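Local atomic coordinates of undecaprenyl-diphosphooligosaccharide--protein glycotransferase (Campylobacter jejuni, PDB entry 3AAG), a protein that transfers a preassembled heptasaccharide from an undecaprenyl-diphosphate lipid carrier onto asparagine side chains of target proteins, this chain being its periplasmic C-terminal portion. Residues A[38-41]-A[42-45]; A[77-80]-A[81-84]; A[144-147]-A[148-152]. All blocks are in the same frame, centred on the assembly; numbering follows the deposited sequence.

Contact 1 of 3, residues A[38-41]-A[42-45]; sequences YGYP and VRYY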
loop_
_atom_site.group_PDB
_atom_site.type_symbol
_atom_site.label_atom_id
_atom_site.label_comp_id
_atom_site.label_asym_id
_atom_site.label_seq_id
_atom_site.Cartn_x
_atom_site.Cartn_y
_atom_site.Cartn_z
ATOM N N TYR A 38 -12.341 -1.589 -3.881
ATOM C CA TYR A 38 -12.174 -2.032 -5.258
ATOM C C TYR A 38 -12.548 -3.501 -5.397
ATOM O O TYR A 38 -12.455 -4.079 -6.480
ATOM C CB TYR A 38 -10.736 -1.794 -5.721
ATOM C CG TYR A 38 -10.134 -0.516 -5.179
ATOM C CD1 TYR A 38 -10.750 0.711 -5.397
ATOM C CD2 TYR A 38 -8.955 -0.535 -4.448
ATOM C CE1 TYR A 38 -10.205 1.881 -4.903
ATOM C CE2 TYR A 38 -8.402 0.631 -3.951
ATOM C CZ TYR A 38 -9.032 1.835 -4.179
ATOM O OH TYR A 38 -8.481 2.996 -3.681
ATOM N N GLY A 39 -12.978 -4.099 -4.291
ATOM C CA GLY A 39 -13.374 -5.500 -4.287
ATOM C C GLY A 39 -14.333 -5.841 -5.411
ATOM O O GLY A 39 -14.105 -6.781 -6.170
ATOM N N TYR A 40 -15.414 -5.077 -5.521
ATOM C CA TYR A 40 -16.441 -5.374 -6.510
ATOM C C TYR A 40 -15.971 -5.132 -7.943
ATOM O O TYR A 40 -16.080 -6.019 -8.789
ATOM C CB TYR A 40 -17.734 -4.616 -6.210
ATOM C CG TYR A 40 -18.531 -5.241 -5.091
ATOM C CD1 TYR A 40 -18.909 -4.501 -3.978
ATOM C CD2 TYR A 40 -18.890 -6.583 -5.137
ATOM C CE1 TYR A 40 -19.633 -5.076 -2.948
ATOM C CE2 TYR A 40 -19.611 -7.165 -4.116
ATOM C CZ TYR A 40 -19.981 -6.408 -3.025
ATOM O OH TYR A 40 -20.700 -6.989 -2.008
ATOM N N PRO A 41 -15.439 -3.932 -8.221
ATOM C CA PRO A 41 -14.911 -3.674 -9.554
ATOM C C PRO A 41 -14.002 -4.804 -10.026
ATOM O O PRO A 41 -14.152 -5.292 -11.148
ATOM C CB PRO A 41 -14.112 -2.387 -9.365
ATOM C CG PRO A 41 -14.809 -1.685 -8.258
ATOM C CD PRO A 41 -15.316 -2.761 -7.336
ATOM N N VAL A 42 -13.071 -5.220 -9.174
ATOM C CA VAL A 42 -12.097 -6.237 -9.561
ATOM C C VAL A 42 -12.763 -7.576 -9.873
ATOM O O VAL A 42 -12.440 -8.222 -10.871
ATOM C CB VAL A 42 -11.011 -6.433 -8.483
ATOM C CG1 VAL A 42 -10.105 -7.591 -8.855
ATOM C CG2 VAL A 42 -10.201 -5.156 -8.307
ATOM N N ARG A 43 -13.695 -7.989 -9.021
ATOM C CA ARG A 43 -14.385 -9.256 -9.223
ATOM C C ARG A 43 -15.223 -9.221 -10.489
ATOM O O ARG A 43 -15.372 -10.236 -11.169
ATOM C CB ARG A 43 -15.259 -9.600 -8.021
ATOM C CG ARG A 43 -14.472 -10.031 -6.796
ATOM C CD ARG A 43 -15.340 -10.020 -5.550
ATOM N NE ARG A 43 -16.417 -10.999 -5.637
ATOM C CZ ARG A 43 -17.262 -11.268 -4.646
ATOM N NH1 ARG A 43 -17.155 -10.627 -3.488
ATOM N NH2 ARG A 43 -18.215 -12.178 -4.813
ATOM N N TYR A 44 -15.768 -8.052 -10.809
ATOM C CA TYR A 44 -16.597 -7.919 -11.997
ATOM C C TYR A 44 -15.767 -7.914 -13.273
ATOM O O TYR A 44 -16.077 -8.630 -14.222
ATOM C CB TYR A 44 -17.481 -6.672 -11.939
ATOM C CG TYR A 44 -18.450 -6.613 -13.096
ATOM C CD1 TYR A 44 -19.718 -7.163 -12.990
ATOM C CD2 TYR A 44 -18.080 -6.040 -14.306
ATOM C CE1 TYR A 44 -20.598 -7.128 -14.048
ATOM C CE2 TYR A 44 -18.954 -6.000 -15.371
ATOM C CZ TYR A 44 -20.212 -6.546 -15.239
ATOM O OH TYR A 44 -21.086 -6.511 -16.302
ATOM N N TYR A 45 -14.716 -7.101 -13.293
ATOM C CA TYR A 45 -13.923 -6.906 -14.504
ATOM C C TYR A 45 -12.954 -8.061 -14.746
ATOM O O TYR A 45 -12.681 -8.419 -15.889
ATOM C CB TYR A 45 -13.140 -5.592 -14.433
ATOM C CG TYR A 45 -13.999 -4.346 -14.444
ATOM C CD1 TYR A 45 -13.801 -3.337 -13.508
ATOM C CD2 TYR A 45 -15.003 -4.173 -15.392
ATOM C CE1 TYR A 45 -14.576 -2.192 -13.509
ATOM C CE2 TYR A 45 -15.789 -3.026 -15.404
ATOM C CZ TYR A 45 -15.570 -2.040 -14.459
ATOM O OH TYR A 45 -16.338 -0.898 -14.458
#
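The WWDYG motif, which helps to define the pocket for the +2 Ser/Thr of the acceptor sequon, runs straight into helix 39-46, and its last two residues, Y38 and G39, supply the carbonyls that hold V42 and R43. V42 N donates to Y38 O at 3.0 Å and R43 N to G39 O at 3.1 Å. Y44 N and Y45 N repeat the pattern one and two residues further on, to Y40 O and P41 O. P41 sits in the first turn, where a backbone nitrogen without a hydrogen costs the helix no bond.

Three side-chain pairs lie along these two turns. V42 turns CG2 back toward Y38, with CG1 anti to the backbone N (chi1 174°); CG2 stands 4.3 Å from Y38 CB, while the Y38 ring leads away to R145, M146 and I149, the last thought to touch the acceptor peptide. V42 itself packs on L19 of helix 15-21. On another flank the ring of Y45 lies alongside P41, its CE1 4.2 Å from P41 CB, and it too reaches helix 15-21, at A16 and L19. The third pair is Y40 with R43: Y40 CE2 lies over one face of the guanidinium, 4.3 Å from R43 NH1, and the tyrosine ring meets that nitrogen obliquely. R43 CG and CD run past G39 O, and the bend about the bond between them (chi3 64°) swings NE and the guanidinium aside. The guanidinium forms a salt bridge to D53 through NH1, which probably helps to hold it beside the tyrosine.

Such i to i+4 pairing marks the start, about two turns, of an alpha helix, here begun by the last residues of the WWDYG motif of the STT3 family.

Contact 2 of 3, residues A[77-80]-A[81-84]; sequences ANMA and RLSV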
loop_
_atom_site.group_PDB
_atom_site.type_symbol
_atom_site.label_atom_id
_atom_site.label_comp_id
_atom_site.label_asym_id
_atom_site.label_seq_id
_atom_site.Cartn_x
_atom_site.Cartn_y
_atom_site.Cartn_z
ATOM N N ALA A 77 4.703 -9.856 0.601
ATOM C CA ALA A 77 4.781 -11.016 -0.277
ATOM C C ALA A 77 4.314 -12.268 0.455
ATOM O O ALA A 77 3.560 -13.074 -0.090
ATOM C CB ALA A 77 6.200 -11.197 -0.797
ATOM N N ASN A 78 4.762 -12.422 1.696
ATOM C CA ASN A 78 4.446 -13.608 2.481
ATOM C C ASN A 78 2.991 -13.656 2.939
ATOM O O ASN A 78 2.324 -14.683 2.798
ATOM C CB ASN A 78 5.390 -13.729 3.677
ATOM C CG ASN A 78 6.804 -14.086 3.266
ATOM O OD1 ASN A 78 7.041 -14.521 2.139
ATOM N ND2 ASN A 78 7.752 -13.903 4.178
HETATM N N MSE A 79 2.503 -12.547 3.488
HETATM C CA MSE A 79 1.108 -12.460 3.912
HETATM C C MSE A 79 0.165 -12.710 2.742
HETATM O O MSE A 79 -0.821 -13.435 2.870
HETATM C CB MSE A 79 0.818 -11.095 4.535
HETATM C CG MSE A 79 0.724 -11.115 6.050
HETATM SE SE MSE A 79 -0.625 -12.366 6.693
HETATM C CE MSE A 79 -0.719 -13.527 5.128
ATOM N N ALA A 80 0.475 -12.105 1.600
ATOM C CA ALA A 80 -0.300 -12.331 0.392
ATOM C C ALA A 80 -0.544 -13.823 0.211
ATOM O O ALA A 80 -1.681 -14.262 0.033
ATOM C CB ALA A 80 0.422 -11.752 -0.818
ATOM N N ARG A 81 0.532 -14.602 0.271
ATOM C CA ARG A 81 0.440 -16.044 0.105
ATOM C C ARG A 81 -0.312 -16.696 1.259
ATOM O O ARG A 81 -1.173 -17.548 1.045
ATOM C CB ARG A 81 1.831 -16.662 -0.025
ATOM C CG ARG A 81 1.817 -18.160 -0.256
ATOM C CD ARG A 81 0.802 -18.541 -1.319
ATOM N NE ARG A 81 1.282 -18.243 -2.665
ATOM C CZ ARG A 81 0.595 -18.494 -3.774
ATOM N NH1 ARG A 81 -0.607 -19.053 -3.702
ATOM N NH2 ARG A 81 1.107 -18.190 -4.957
ATOM N N LEU A 82 0.014 -16.294 2.483
ATOM C CA LEU A 82 -0.594 -16.899 3.661
ATOM C C LEU A 82 -2.091 -16.617 3.728
ATOM O O LEU A 82 -2.897 -17.538 3.850
ATOM C CB LEU A 82 0.098 -16.420 4.938
ATOM C CG LEU A 82 1.517 -16.943 5.182
ATOM C CD1 LEU A 82 1.928 -16.722 6.630
ATOM C CD2 LEU A 82 1.624 -18.415 4.812
ATOM N N SER A 83 -2.460 -15.343 3.647
ATOM C CA SER A 83 -3.857 -14.954 3.793
ATOM C C SER A 83 -4.730 -15.589 2.714
ATOM O O SER A 83 -5.829 -16.070 2.993
ATOM C CB SER A 83 -3.997 -13.432 3.761
ATOM O OG SER A 83 -3.642 -12.919 2.490
ATOM N N VAL A 84 -4.232 -15.593 1.480
ATOM C CA VAL A 84 -4.950 -16.208 0.372
ATOM C C VAL A 84 -5.142 -17.701 0.605
ATOM O O VAL A 84 -6.239 -18.229 0.434
ATOM C CB VAL A 84 -4.213 -16.007 -0.958
ATOM C CG1 VAL A 84 -4.800 -16.912 -2.028
ATOM C CG2 VAL A 84 -4.279 -14.552 -1.385
#
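R81 begins beside N78 on the preceding turn of helix 73-87: its CB lies 3.5 Å from N78 O, the carbonyl that accepts L82 N at 2.8 Å. From CB the chain leaves the turn, CG being set opposite the backbone N (chi1 -178°), and two bends, at chi2 (46°) and chi3 (77°), curl it away from residues 77-80. NE is hydrogen-bonded outside residues 77-84. At the tip, NH1 forms a salt bridge with E85 one turn on and also donates to the carbonyl of R136, while NH2 donates to the carbonyl of the C-terminal residue I291. The buried guanidinium is thus gripped by groups from three parts of the chain, which would hold its plane in place.

S83 bonds within the helix. Its OG donates to M79 O at 2.9 Å, coming from above the carbonyl plane, and the same oxygen receives S83 N, so one residue uses both its amide and its hydroxyl on one acceptor and its OG is satisfied within the helix. One residue along, V84 N donates to A80 O at 3.2 Å. The bond from R81 N to A77 O, at 3.4 Å, is weak. The placement of the methyl of M79, a selenomethionine, against L82 is doubtful.

Every residue here is buried, and the helix is covered on several flanks. M79 and S83 face helix 63-67 through F64, A80 rests on L289, and V84 lies against Y31 and V33 of strand 31-33 and, together with R81, against I138 of its parallel partner, strand 138-140.

Contact 3 of 3, residues A[144-147]-A[148-152]; sequences ARMS and LIFST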
loop_
_atom_site.group_PDB
_atom_site.type_symbol
_atom_site.label_atom_id
_atom_site.label_comp_id
_atom_site.label_asym_id
_atom_site.label_seq_id
_atom_site.Cartn_x
_atom_site.Cartn_y
_atom_site.Cartn_z
ATOM N N ALA A 144 -3.454 4.521 -8.181
ATOM C CA ALA A 144 -3.080 5.844 -7.696
ATOM C C ALA A 144 -4.083 6.363 -6.666
ATOM O O ALA A 144 -3.706 6.755 -5.562
ATOM C CB ALA A 144 -2.958 6.816 -8.856
ATOM N N ARG A 145 -5.360 6.358 -7.031
ATOM C CA ARG A 145 -6.385 7.020 -6.232
ATOM C C ARG A 145 -6.415 6.543 -4.784
ATOM O O ARG A 145 -7.041 7.174 -3.933
ATOM C CB ARG A 145 -7.766 6.846 -6.870
ATOM C CG ARG A 145 -8.194 5.398 -7.041
ATOM C CD ARG A 145 -9.383 5.279 -7.978
ATOM N NE ARG A 145 -10.648 5.427 -7.264
ATOM C CZ ARG A 145 -11.592 4.493 -7.215
ATOM N NH1 ARG A 145 -11.420 3.337 -7.845
ATOM N NH2 ARG A 145 -12.713 4.715 -6.538
HETATM N N MSE A 146 -5.745 5.429 -4.501
HETATM C CA MSE A 146 -5.756 4.868 -3.151
HETATM C C MSE A 146 -4.990 5.748 -2.165
HETATM O O MSE A 146 -5.298 5.777 -0.974
HETATM C CB MSE A 146 -5.204 3.438 -3.132
HETATM C CG MSE A 146 -5.343 2.745 -1.777
HETATM SE SE MSE A 146 -4.774 0.871 -1.759
HETATM C CE MSE A 146 -2.981 1.078 -2.506
ATOM N N SER A 147 -3.994 6.469 -2.668
ATOM C CA SER A 147 -3.280 7.443 -1.848
ATOM C C SER A 147 -4.234 8.267 -0.981
ATOM O O SER A 147 -3.956 8.525 0.188
ATOM C CB SER A 147 -2.429 8.365 -2.724
ATOM O OG SER A 147 -3.236 9.077 -3.646
ATOM N N LEU A 148 -5.360 8.675 -1.558
ATOM C CA LEU A 148 -6.299 9.542 -0.853
ATOM C C LEU A 148 -6.933 8.850 0.347
ATOM O O LEU A 148 -7.546 9.502 1.191
ATOM C CB LEU A 148 -7.393 10.042 -1.798
ATOM C CG LEU A 148 -6.973 11.029 -2.888
ATOM C CD1 LEU A 148 -8.174 11.421 -3.727
ATOM C CD2 LEU A 148 -6.308 12.257 -2.286
ATOM N N ILE A 149 -6.792 7.530 0.417
ATOM C CA ILE A 149 -7.431 6.752 1.477
ATOM C C ILE A 149 -6.438 5.846 2.194
ATOM O O ILE A 149 -6.802 5.136 3.130
ATOM C CB ILE A 149 -8.588 5.886 0.938
ATOM C CG1 ILE A 149 -8.106 5.011 -0.222
ATOM C CG2 ILE A 149 -9.760 6.758 0.521
ATOM C CD1 ILE A 149 -8.844 3.698 -0.338
ATOM N N PHE A 150 -5.185 5.875 1.753
ATOM C CA PHE A 150 -4.183 4.932 2.238
ATOM C C PHE A 150 -3.994 5.021 3.748
ATOM O O PHE A 150 -3.693 4.024 4.407
ATOM C CB PHE A 150 -2.847 5.145 1.523
ATOM C CG PHE A 150 -1.867 4.026 1.732
ATOM C CD1 PHE A 150 -2.181 2.732 1.343
ATOM C CD2 PHE A 150 -0.635 4.265 2.321
ATOM C CE1 PHE A 150 -1.282 1.695 1.535
ATOM C CE2 PHE A 150 0.270 3.234 2.516
ATOM C CZ PHE A 150 -0.056 1.945 2.121
ATOM N N SER A 151 -4.169 6.217 4.296
ATOM C CA SER A 151 -4.115 6.405 5.738
ATOM C C SER A 151 -5.061 5.440 6.439
ATOM O O SER A 151 -4.694 4.793 7.421
ATOM C CB SER A 151 -4.476 7.845 6.100
ATOM O OG SER A 151 -4.094 8.140 7.431
ATOM N N THR A 152 -6.285 5.349 5.928
ATOM C CA THR A 152 -7.279 4.447 6.488
ATOM C C THR A 152 -6.931 2.996 6.193
ATOM O O THR A 152 -7.152 2.116 7.024
ATOM C CB THR A 152 -8.683 4.746 5.940
ATOM O OG1 THR A 152 -9.170 5.967 6.511
ATOM C CG2 THR A 152 -9.639 3.616 6.286
#
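The backbone of 144-150 winds through successive i to i+3 turns, with L148 N donating to R145 O at 3.3 Å, I149 N to M146 O at 2.7 Å, and F150 N weakly to S147 O. From M146 on, this tight coil forms the start of the MI motif, which by similarity to related oligosaccharyltransferases takes part in the pocket for the acceptor sequon, and leads into helix 150-155 with I149 at its N-cap position. Bonds of this span are those of a 3-10 segment, and 144-146 is of that kind.

M146, a selenomethionine, and I149, the residue thought to touch the acceptor peptide, cross at about a right angle. M146 CG is 3.9 Å from I149 CG1, and equally far from I149 CD1, so the two ends of the isoleucine's longer branch share one methylene. That branch is turned back over the M146 carbonyl because CG1 lies between the backbone N and the carbonyl carbon (chi1 54°). Beyond CG the M146 chain runs out extended and bends only at its last torsion, which carries CE to 4.3 Å from F150 CD1; methyl and ring meet obliquely.

F150 is buried, its ring set edge-to-face with F172 and also meeting Y261 of helix 260-266, a helix that M146 and S147 touch as well. The inward side of the coil is therefore aromatic, whereas L148 is exposed, its CB packed 3.6 Å from R145 O.

S147 closes the turn behind it: its OG donates to A144 O at 3.0 Å and its backbone N to the same oxygen at 2.9 Å, the two donors arriving from opposite faces of the carbonyl plane.

Contacts 1 and 3 meet although their centres are about 17 Å apart, because the Y38 ring bridges them. Y38 OH packs 3.4 Å from I149 CD1, and Y38 CE1 lies 3.5 Å from R145 NH1. The WWDYG and MI motifs are thus joined where, by similarity, W35 to D37 and I149 face the acceptor peptide; W35 also touches I149. Contact 2 stands apart, its centre about 20 Å from that of contact 1 and 21 Å from that of contact 3, and is buried and away from the sites of acceptor binding. Its R81 side chain is about 9 Å from the calcium ion bound at E29 and T135.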